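Local coordinates for aminotransferase (Psychrobacter arcticus 273-4, PDB 3IF2), which probably catalyses amino-group transfer between amino acids and 2-oxo acids, perhaps valine and pyruvate, with pyridoxal 5'-phosphate as its cofactor, at residues A[241-246]-A[269-274]; A[110-115]-A[285-290]; A[251-256]-A[275-280]. All coordinates share one frame; numbering follows the deposited sequence. Where two conformers were deposited one is given.

Contact 1 of 3, residues A[241-246]-A[269-274]. With PLP (pyridoxal-5'-phosphate), chain C.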
loop_
_atom_site.group_PDB
_atom_site.type_symbol
_atom_site.label_atom_id
_atom_site.label_comp_id
_atom_site.label_asym_id
_atom_site.label_seq_id
_atom_site.Cartn_x
_atom_site.Cartn_y
_atom_site.Cartn_z
ATOM N N PRO A 241 0.708 -13.709 -20.146
ATOM C CA PRO A 241 -0.455 -12.848 -20.164
ATOM C C PRO A 241 -0.197 -11.477 -20.777
ATOM O O PRO A 241 0.957 -11.046 -20.897
ATOM C CB PRO A 241 -0.790 -12.712 -18.682
ATOM C CG PRO A 241 0.490 -12.779 -18.029
ATOM C CD PRO A 241 1.246 -13.822 -18.780
ATOM N N LEU A 242 -1.301 -10.824 -21.137
ATOM C CA LEU A 242 -1.334 -9.461 -21.652
ATOM C C LEU A 242 -1.945 -8.589 -20.543
ATOM O O LEU A 242 -3.138 -8.701 -20.236
ATOM C CB LEU A 242 -2.173 -9.407 -22.919
ATOM C CG LEU A 242 -2.449 -8.073 -23.586
ATOM C CD1 LEU A 242 -1.154 -7.319 -23.853
ATOM C CD2 LEU A 242 -3.242 -8.341 -24.881
ATOM N N ILE A 243 -1.108 -7.758 -19.924
ATOM C CA ILE A 243 -1.504 -6.857 -18.861
ATOM C C ILE A 243 -1.901 -5.572 -19.563
ATOM O O ILE A 243 -1.151 -5.097 -20.410
ATOM C CB ILE A 243 -0.343 -6.573 -17.872
ATOM C CG1 ILE A 243 0.278 -7.887 -17.342
ATOM C CG2 ILE A 243 -0.839 -5.730 -16.711
ATOM C CD1 ILE A 243 1.450 -7.688 -16.453
ATOM N N ILE A 244 -3.066 -5.009 -19.220
ATOM C CA ILE A 244 -3.563 -3.752 -19.838
ATOM C C ILE A 244 -3.956 -2.751 -18.744
ATOM O O ILE A 244 -4.862 -3.014 -17.953
ATOM C CB ILE A 244 -4.781 -3.978 -20.757
ATOM C CG1 ILE A 244 -4.493 -5.091 -21.773
ATOM C CG2 ILE A 244 -5.194 -2.632 -21.443
ATOM C CD1 ILE A 244 -5.652 -5.343 -22.708
ATOM N N ASP A 245 -3.281 -1.596 -18.748
ATOM C CA ASP A 245 -3.478 -0.518 -17.779
ATOM C C ASP A 245 -4.539 0.451 -18.308
ATOM O O ASP A 245 -4.242 1.215 -19.236
ATOM C CB ASP A 245 -2.106 0.151 -17.565
ATOM C CG ASP A 245 -2.122 1.366 -16.646
ATOM O OD1 ASP A 245 -3.161 1.761 -16.062
ATOM O OD2 ASP A 245 -1.002 1.903 -16.463
ATOM N N ASN A 246 -5.766 0.393 -17.744
ATOM C CA ASN A 246 -6.862 1.336 -18.102
ATOM C C ASN A 246 -7.020 2.476 -17.128
ATOM O O ASN A 246 -8.131 2.932 -16.900
ATOM C CB ASN A 246 -8.221 0.661 -18.217
ATOM C CG ASN A 246 -8.255 -0.330 -19.273
ATOM O OD1 ASN A 246 -7.559 -1.340 -19.179
ATOM N ND2 ASN A 246 -9.082 -0.089 -20.307
ATOM N N ILE A 269 -4.958 -9.492 -18.068
ATOM C CA ILE A 269 -4.945 -8.892 -16.719
ATOM C C ILE A 269 -5.296 -7.414 -16.963
ATOM O O ILE A 269 -4.474 -6.669 -17.475
ATOM C CB ILE A 269 -3.573 -9.079 -16.011
ATOM C CG1 ILE A 269 -3.215 -10.583 -15.901
ATOM C CG2 ILE A 269 -3.567 -8.449 -14.601
ATOM C CD1 ILE A 269 -1.783 -10.880 -15.413
ATOM N N LEU A 270 -6.550 -7.030 -16.683
ATOM C CA LEU A 270 -7.042 -5.645 -16.859
ATOM C C LEU A 270 -6.927 -4.892 -15.552
ATOM O O LEU A 270 -7.505 -5.318 -14.552
ATOM C CB LEU A 270 -8.513 -5.605 -17.303
ATOM C CG LEU A 270 -8.947 -5.875 -18.727
ATOM C CD1 LEU A 270 -10.452 -5.751 -18.791
ATOM C CD2 LEU A 270 -8.300 -4.873 -19.666
ATOM N N CYS A 271 -6.194 -3.785 -15.565
ATOM C CA CYS A 271 -6.015 -2.939 -14.386
ATOM C C CYS A 271 -6.831 -1.665 -14.567
ATOM O O CYS A 271 -6.762 -1.022 -15.631
ATOM C CB CYS A 271 -4.554 -2.574 -14.199
ATOM S SG CYS A 271 -3.458 -3.995 -13.969
ATOM N N PHE A 272 -7.650 -1.346 -13.558
ATOM C CA PHE A 272 -8.430 -0.108 -13.510
ATOM C C PHE A 272 -8.019 0.638 -12.253
ATOM O O PHE A 272 -7.287 0.113 -11.404
ATOM C CB PHE A 272 -9.934 -0.360 -13.471
ATOM C CG PHE A 272 -10.428 -1.296 -14.528
ATOM C CD1 PHE A 272 -10.363 -2.675 -14.325
ATOM C CD2 PHE A 272 -10.984 -0.805 -15.719
ATOM C CE1 PHE A 272 -10.826 -3.555 -15.292
ATOM C CE2 PHE A 272 -11.459 -1.679 -16.695
ATOM C CZ PHE A 272 -11.385 -3.060 -16.481
ATOM N N SER A 273 -8.489 1.870 -12.145
ATOM C CA SER A 273 -8.198 2.724 -11.002
ATOM C C SER A 273 -9.333 3.716 -10.775
ATOM O O SER A 273 -10.055 4.053 -11.723
ATOM C CB SER A 273 -6.914 3.492 -11.268
ATOM O OG SER A 273 -6.514 4.256 -10.161
ATOM N N LEU A 274 -9.484 4.140 -9.513
ATOM C CA LEU A 274 -10.418 5.209 -9.123
ATOM C C LEU A 274 -9.710 6.578 -9.085
ATOM O O LEU A 274 -10.348 7.600 -8.821
ATOM C CB LEU A 274 -11.061 4.918 -7.761
ATOM C CG LEU A 274 -11.944 3.681 -7.599
ATOM C CD1 LEU A 274 -12.572 3.672 -6.170
ATOM C CD2 LEU A 274 -13.012 3.658 -8.675
HETATM N N1 PLP C . -1.442 4.099 -15.156
HETATM C C2 PLP C . -1.165 5.261 -15.843
HETATM C C2A PLP C . -1.127 5.192 -17.337
HETATM C C3 PLP C . -0.944 6.463 -15.133
HETATM O O3 PLP C . -0.670 7.641 -15.775
HETATM C C4 PLP C . -0.982 6.461 -13.718
HETATM C C4A PLP C . -0.469 7.708 -13.006
HETATM O O4A PLP C . -1.103 8.236 -12.084
HETATM C C5 PLP C . -1.268 5.236 -13.030
HETATM C C6 PLP C . -1.494 4.072 -13.789
HETATM C C5A PLP C . -1.293 5.110 -11.493
HETATM O O4P PLP C . -2.547 5.408 -10.916
HETATM P P PLP C . -2.860 5.033 -9.387
HETATM O O1P PLP C . -1.820 4.324 -8.554
HETATM O O2P PLP C . -4.044 4.140 -9.545
HETATM O O3P PLP C . -3.181 6.320 -8.737
HETATM O O HOH W 1 -9.868 2.965 -14.764
#
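The carbonyl oxygen of Ile-269 is approached by two donors from the neighbouring strand: Ile-244 N at 2.8 Å and the CA-H of Ile-243, with CA 3.3 Å from Ile-269 O. Ile-244 also accepts through its own carbonyl: Cys-271 N donates to Ile-244 O. The ladder runs from Ile-269 N, bound to Leu-242 O, to Asn-246 N, which reaches Cys-271 O at 2.7 Å. An angle of 15° between the two strand directions confirms parallel pairing. Strands 242-245 and 268-273 are thus neighbours in the central sheet of the large domain of fold-type I pyridoxal-phosphate enzymes, and the cofactor lies at their C-terminal ends. On one face Ile-243 lies alongside Ile-269, whose CD1 also reaches Pro-241 CB at 3.9 Å. Cys-271 and Asp-245 share this face, which helix 115-125 covers through Leu-122 and Phe-119. Through the other face, CD2 of Leu-270 packs 3.8 Å from Ile-244 CB. Asp-245 has CG anti to its backbone N (chi1 176°), which places the carboxylate at the pyridine nitrogen. OD2 accepts from PLP N1 at 2.6 Å and is also bound to Tyr-158 OH, while OD1 takes a weak bond from N1 and a second from Ala-247 N. An alanine here would probably leave the ring nitrogen without its carboxylate mate and the ring freer to tilt. At the other end of the cofactor, Ser-273 OG donates to PLP O2P at 2.5 Å and accepts from Ser-275 N. A water accepts from Ser-273 N and donates to Asn-246 O at 2.8 Å, spanning the strands just past their last direct bond.

Contact 2 of 3, residues A[110-115]-A[285-290]. With PLP (pyridoxal-5'-phosphate), chain C.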
loop_
_atom_site.group_PDB
_atom_site.type_symbol
_atom_site.label_atom_id
_atom_site.label_comp_id
_atom_site.label_asym_id
_atom_site.label_seq_id
_atom_site.Cartn_x
_atom_site.Cartn_y
_atom_site.Cartn_z
ATOM N N ALA A 110 -9.568 -8.413 -7.658
ATOM C CA ALA A 110 -8.858 -8.051 -6.443
ATOM C C ALA A 110 -8.659 -6.539 -6.457
ATOM O O ALA A 110 -8.716 -5.911 -7.519
ATOM C CB ALA A 110 -7.519 -8.755 -6.367
ATOM N N LEU A 111 -8.460 -5.977 -5.270
ATOM C CA LEU A 111 -8.195 -4.562 -5.066
ATOM C C LEU A 111 -6.755 -4.407 -4.551
ATOM O O LEU A 111 -6.239 -5.298 -3.830
ATOM C CB LEU A 111 -9.186 -3.956 -4.057
ATOM C CG LEU A 111 -10.686 -4.058 -4.351
ATOM C CD1 LEU A 111 -11.519 -3.399 -3.232
ATOM C CD2 LEU A 111 -10.999 -3.427 -5.657
ATOM N N THR A 112 -6.123 -3.287 -4.939
ATOM C CA THR A 112 -4.765 -2.909 -4.526
ATOM C C THR A 112 -4.776 -1.441 -4.060
ATOM O O THR A 112 -5.775 -0.741 -4.259
ATOM C CB THR A 112 -3.753 -3.114 -5.700
ATOM O OG1 THR A 112 -4.095 -2.271 -6.817
ATOM C CG2 THR A 112 -3.746 -4.564 -6.164
ATOM N N ASN A 113 -3.690 -0.988 -3.430
ATOM C CA ASN A 113 -3.554 0.402 -2.960
ATOM C C ASN A 113 -3.109 1.325 -4.114
ATOM O O ASN A 113 -2.014 1.871 -4.097
ATOM C CB ASN A 113 -2.594 0.500 -1.756
ATOM C CG ASN A 113 -3.148 -0.161 -0.489
ATOM O OD1 ASN A 113 -4.366 -0.265 -0.296
ATOM N ND2 ASN A 113 -2.241 -0.596 0.392
ATOM N N GLY A 114 -4.023 1.532 -5.072
ATOM C CA GLY A 114 -3.783 2.241 -6.340
ATOM C C GLY A 114 -3.257 1.245 -7.382
ATOM O O GLY A 114 -2.781 0.157 -7.023
ATOM N N SER A 115 -3.374 1.573 -8.669
ATOM C CA SER A 115 -2.843 0.704 -9.744
ATOM C C SER A 115 -1.319 0.547 -9.690
ATOM O O SER A 115 -0.802 -0.437 -10.159
ATOM C CB SER A 115 -3.280 1.177 -11.133
ATOM O OG SER A 115 -4.629 0.828 -11.342
ATOM N N GLY A 285 -6.846 0.616 -6.665
ATOM C CA GLY A 285 -6.580 -0.050 -7.939
ATOM C C GLY A 285 -7.494 -1.269 -8.023
ATOM O O GLY A 285 -7.807 -1.862 -6.995
ATOM N N ILE A 286 -7.917 -1.630 -9.233
ATOM C CA ILE A 286 -8.800 -2.769 -9.468
ATOM C C ILE A 286 -8.124 -3.683 -10.490
ATOM O O ILE A 286 -7.706 -3.191 -11.529
ATOM C CB ILE A 286 -10.164 -2.318 -10.067
ATOM C CG1 ILE A 286 -10.835 -1.209 -9.223
ATOM C CG2 ILE A 286 -11.104 -3.529 -10.267
ATOM C CD1 ILE A 286 -12.063 -0.511 -9.915
ATOM N N ILE A 287 -8.040 -4.993 -10.211
ATOM C CA ILE A 287 -7.462 -5.978 -11.134
ATOM C C ILE A 287 -8.536 -7.009 -11.503
ATOM O O ILE A 287 -9.125 -7.604 -10.614
ATOM C CB ILE A 287 -6.219 -6.746 -10.529
ATOM C CG1 ILE A 287 -5.052 -5.802 -10.226
ATOM C CG2 ILE A 287 -5.709 -7.788 -11.507
ATOM C CD1 ILE A 287 -3.837 -6.470 -9.507
ATOM N N VAL A 288 -8.789 -7.186 -12.806
ATOM C CA VAL A 288 -9.667 -8.231 -13.344
ATOM C C VAL A 288 -8.735 -9.256 -14.037
ATOM O O VAL A 288 -8.003 -8.893 -14.978
ATOM C CB VAL A 288 -10.708 -7.675 -14.308
ATOM C CG1 VAL A 288 -11.519 -8.824 -14.958
ATOM C CG2 VAL A 288 -11.621 -6.675 -13.560
ATOM N N ALA A 289 -8.755 -10.516 -13.562
ATOM C CA ALA A 289 -7.842 -11.558 -14.072
ATOM C C ALA A 289 -8.299 -12.961 -13.772
ATOM O O ALA A 289 -9.329 -13.160 -13.140
ATOM C CB ALA A 289 -6.460 -11.341 -13.467
ATOM N N ASP A 290 -7.522 -13.938 -14.227
ATOM C CA ASP A 290 -7.758 -15.346 -13.901
ATOM C C ASP A 290 -7.582 -15.523 -12.397
ATOM O O ASP A 290 -6.745 -14.834 -11.791
ATOM C CB ASP A 290 -6.732 -16.265 -14.599
ATOM C CG ASP A 290 -7.056 -17.757 -14.437
ATOM O OD1 ASP A 290 -8.030 -18.207 -15.077
ATOM O OD2 ASP A 290 -6.327 -18.474 -13.706
HETATM N N1 PLP C . -1.442 4.099 -15.156
HETATM C C2 PLP C . -1.165 5.261 -15.843
HETATM C C2A PLP C . -1.127 5.192 -17.337
HETATM C C3 PLP C . -0.944 6.463 -15.133
HETATM O O3 PLP C . -0.670 7.641 -15.775
HETATM C C4 PLP C . -0.982 6.461 -13.718
HETATM C C4A PLP C . -0.469 7.708 -13.006
HETATM O O4A PLP C . -1.103 8.236 -12.084
HETATM C C5 PLP C . -1.268 5.236 -13.030
HETATM C C6 PLP C . -1.494 4.072 -13.789
HETATM C C5A PLP C . -1.293 5.110 -11.493
HETATM O O4P PLP C . -2.547 5.408 -10.916
HETATM P P PLP C . -2.860 5.033 -9.387
HETATM O O1P PLP C . -1.820 4.324 -8.554
HETATM O O2P PLP C . -4.044 4.140 -9.545
HETATM O O3P PLP C . -3.181 6.320 -8.737
#
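Part of the phosphate-binding site is built where strand 109-112 gives way to helix 115-125, and there Thr-112 pairs with Gly-285. Thr-112 N donates to Gly-285 O, and Gly-285 N returns a bond of 3.0 Å to Thr-112 O. That same oxygen takes a weak bond from Gly-114 N, which closes an inverse gamma turn centred on Asn-113. The threonine hydroxyl, held between its backbone N and carbonyl carbon (chi1 62°), donates to Gly-114 O at 2.8 Å and ties down the far side of the turn. A CB on Gly-285 would fall 2.4 Å from Thr-112 OG1 and also run into Gly-114 C and Ser-115 N, consistent with a glycine at this position. The second hydrogen-bonded pair is Ala-110 with Ile-287, the Ile-287 N to Ala-110 O bond being 2.9 Å long. Strand 285-288 runs antiparallel to both its neighbours, 109-112 and 268-273, as does the corresponding strand in the large-domain sheet of fold-type I aminotransferases. Methyl CG2 of Thr-112 meets CD1 of Ile-287 at 3.8 Å, the two side chains crossing at about a right angle, and both touch Val-297 of helix 291-305. Leu-111 and Ile-286 occupy the other face, against Phe-88 of helix 86-100. Gly-114, with phi +87°, is the N-cap residue; a CB on it would collide with PLP O1P. Ser-115 N then donates to PLP O2P at 2.8 Å, where the helix's N-terminal end would probably add favourable polarity toward the phosphate.

Contact 3 of 3, residues A[251-256]-A[275-280]. With PLP (pyridoxal-5'-phosphate), chain C.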
loop_
_atom_site.group_PDB
_atom_site.type_symbol
_atom_site.label_atom_id
_atom_site.label_comp_id
_atom_site.label_asym_id
_atom_site.label_seq_id
_atom_site.Cartn_x
_atom_site.Cartn_y
_atom_site.Cartn_z
ATOM N N PRO A 251 -14.243 1.255 -18.626
ATOM C CA PRO A 251 -15.493 2.035 -18.765
ATOM C C PRO A 251 -15.489 3.358 -17.950
ATOM O O PRO A 251 -16.363 4.188 -18.153
ATOM C CB PRO A 251 -16.558 1.088 -18.215
ATOM C CG PRO A 251 -15.795 0.181 -17.245
ATOM C CD PRO A 251 -14.349 0.220 -17.576
ATOM N N PHE A 252 -14.570 3.498 -16.996
ATOM C CA PHE A 252 -14.372 4.718 -16.206
ATOM C C PHE A 252 -12.874 4.886 -16.015
ATOM O O PHE A 252 -12.202 3.909 -15.777
ATOM C CB PHE A 252 -15.095 4.668 -14.832
ATOM C CG PHE A 252 -14.835 3.407 -14.018
ATOM C CD1 PHE A 252 -13.706 3.287 -13.211
ATOM C CD2 PHE A 252 -15.747 2.358 -14.039
ATOM C CE1 PHE A 252 -13.458 2.114 -12.475
ATOM C CE2 PHE A 252 -15.510 1.181 -13.284
ATOM C CZ PHE A 252 -14.356 1.066 -12.507
ATOM N N PRO A 253 -12.338 6.112 -16.133
ATOM C CA PRO A 253 -12.980 7.395 -16.415
ATOM C C PRO A 253 -13.357 7.625 -17.878
ATOM O O PRO A 253 -13.896 8.679 -18.175
ATOM C CB PRO A 253 -11.937 8.412 -15.939
ATOM C CG PRO A 253 -10.649 7.758 -16.254
ATOM C CD PRO A 253 -10.876 6.257 -16.141
ATOM N N ASN A 254 -13.068 6.663 -18.760
ATOM C CA ASN A 254 -13.451 6.683 -20.183
ATOM C C ASN A 254 -12.952 7.935 -20.878
ATOM O O ASN A 254 -13.697 8.569 -21.614
ATOM C CB ASN A 254 -14.982 6.529 -20.298
ATOM C CG ASN A 254 -15.476 6.214 -21.742
ATOM O OD1 ASN A 254 -14.889 5.403 -22.473
ATOM N ND2 ASN A 254 -16.585 6.848 -22.125
ATOM N N ILE A 255 -11.700 8.316 -20.603
ATOM C CA ILE A 255 -11.083 9.508 -21.214
ATOM C C ILE A 255 -10.424 9.030 -22.530
ATOM O O ILE A 255 -9.204 9.018 -22.650
ATOM C CB ILE A 255 -10.068 10.210 -20.256
ATOM C CG1 ILE A 255 -10.703 10.514 -18.892
ATOM C CG2 ILE A 255 -9.525 11.504 -20.904
ATOM C CD1 ILE A 255 -9.751 11.016 -17.839
ATOM N N ILE A 256 -11.264 8.566 -23.465
ATOM C CA ILE A 256 -10.880 8.045 -24.781
ATOM C C ILE A 256 -11.731 8.762 -25.808
ATOM O O ILE A 256 -12.946 8.718 -25.710
ATOM C CB ILE A 256 -11.157 6.533 -24.939
ATOM C CG1 ILE A 256 -10.200 5.723 -24.079
ATOM C CG2 ILE A 256 -10.947 6.082 -26.387
ATOM C CD1 ILE A 256 -10.224 4.196 -24.371
ATOM N N SER A 275 -8.408 6.612 -9.371
ATOM C CA SER A 275 -7.635 7.864 -9.325
ATOM C C SER A 275 -8.066 8.895 -10.367
ATOM O O SER A 275 -8.311 10.063 -10.040
ATOM C CB SER A 275 -6.140 7.573 -9.480
ATOM O OG SER A 275 -5.702 6.737 -8.442
ATOM N N LYS A 276 -8.250 8.436 -11.591
ATOM C CA LYS A 276 -8.545 9.352 -12.695
ATOM C C LYS A 276 -10.013 9.679 -12.907
ATOM O O LYS A 276 -10.335 10.482 -13.780
ATOM C CB LYS A 276 -7.788 8.903 -13.946
ATOM C CG LYS A 276 -6.262 8.593 -13.674
ATOM C CD LYS A 276 -5.435 9.801 -13.170
ATOM C CE LYS A 276 -4.054 9.401 -12.657
ATOM N NZ LYS A 276 -3.372 8.435 -13.546
ATOM N N ILE A 277 -10.903 9.081 -12.100
ATOM C CA ILE A 277 -12.294 9.517 -12.044
ATOM C C ILE A 277 -12.379 10.681 -11.054
ATOM O O ILE A 277 -13.416 11.326 -10.993
ATOM C CB ILE A 277 -13.363 8.385 -11.726
ATOM C CG1 ILE A 277 -13.329 7.865 -10.278
ATOM C CG2 ILE A 277 -13.174 7.224 -12.669
ATOM C CD1 ILE A 277 -14.482 6.899 -9.940
ATOM N N GLY A 278 -11.311 10.908 -10.272
ATOM C CA GLY A 278 -11.200 11.983 -9.291
ATOM C C GLY A 278 -10.926 11.600 -7.839
ATOM O O GLY A 278 -11.031 12.468 -6.989
ATOM N N LEU A 279 -10.560 10.340 -7.537
ATOM C CA LEU A 279 -10.292 9.877 -6.145
ATOM C C LEU A 279 -8.861 9.337 -5.928
ATOM O O LEU A 279 -8.682 8.296 -5.265
ATOM C CB LEU A 279 -11.317 8.810 -5.742
ATOM C CG LEU A 279 -12.807 9.164 -5.817
ATOM C CD1 LEU A 279 -13.677 7.908 -5.655
ATOM C CD2 LEU A 279 -13.160 10.244 -4.791
ATOM N N PRO A 280 -7.827 10.064 -6.434
ATOM C CA PRO A 280 -6.469 9.558 -6.305
ATOM C C PRO A 280 -5.977 9.477 -4.871
ATOM O O PRO A 280 -5.147 8.615 -4.574
ATOM C CB PRO A 280 -5.650 10.572 -7.096
ATOM C CG PRO A 280 -6.364 11.837 -6.876
ATOM C CD PRO A 280 -7.805 11.444 -6.966
HETATM N N1 PLP C . -1.442 4.099 -15.156
HETATM C C2 PLP C . -1.165 5.261 -15.843
HETATM C C2A PLP C . -1.127 5.192 -17.337
HETATM C C3 PLP C . -0.944 6.463 -15.133
HETATM O O3 PLP C . -0.670 7.641 -15.775
HETATM C C4 PLP C . -0.982 6.461 -13.718
HETATM C C4A PLP C . -0.469 7.708 -13.006
HETATM O O4A PLP C . -1.103 8.236 -12.084
HETATM C C5 PLP C . -1.268 5.236 -13.030
HETATM C C6 PLP C . -1.494 4.072 -13.789
HETATM C C5A PLP C . -1.293 5.110 -11.493
HETATM O O4P PLP C . -2.547 5.408 -10.916
HETATM P P PLP C . -2.860 5.033 -9.387
HETATM O O1P PLP C . -1.820 4.324 -8.554
HETATM O O2P PLP C . -4.044 4.140 -9.545
HETATM O O3P PLP C . -3.181 6.320 -8.737
#
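Neither segment is regular: 275-280 starts with a type I turn from Ser-275 to Gly-278, closed by Gly-278 N to Ser-275 O at 3.1 Å, while 251-256 carries cis peptide bonds before both Pro-251 and Pro-253. These loops follow adjacent strands of the large domain, and the turn bears Lys-276, whose place matches that of the Schiff-base lysine of fold-type I aminotransferases. The backbones come closest at Pro-253 and Ile-277, their CA atoms 4.9 Å apart, with no hydrogen bond between the segments. Contact rests instead on the proline ring, whose CB lies 3.4 Å from Lys-276 O and whose CG runs alongside Lys-276 CB. With CG1 of Ile-277 between its backbone N and carbonyl carbon (chi1 71°), CG2 lies anti to that carbon, and this methyl sits 3.7 Å from Pro-253 CB and 3.9 Å from Phe-252 CB, oblique to the phenyl ring. Ile-333 and Tyr-337 of helix 324-351 back Ile-255 on this loop. From the turn itself the cofactor is reached twice. Ser-275 OG donates to PLP O3P at 2.6 Å, and Tyr-79 of the second subunit packs on both Ser-275 and Lys-276. The lysine chain bends at chi2 (-62°) and again at chi4, leading its end away from Pro-253; NZ donates to PLP O4A at 2.7 Å and stands 3.0 Å from C4A, not bonded to it in this model.

Overall arrangement
Starting from the N terminus, segment 110-115 comes first and waits some 170 residues for 285-290, so contact 2 closes a long loop that contains both other contacts. Within it the order is 241-246, 251-256, 269-274, 275-280: contacts 1 and 3 therefore cross. Contacts 1 and 2 belong to one sheet, their centres 8 Å apart, joined by strands 268-273 and 285-288 through the probable Phe-272 N to Ile-286 O bond of 2.7 Å. Contact 3 joins the loops beyond the strands, meeting contact 1 where Leu-274 O faces Leu-279 N and contact 2 where Phe-252 CZ touches Ile-286 CD1. All three reach the cofactor.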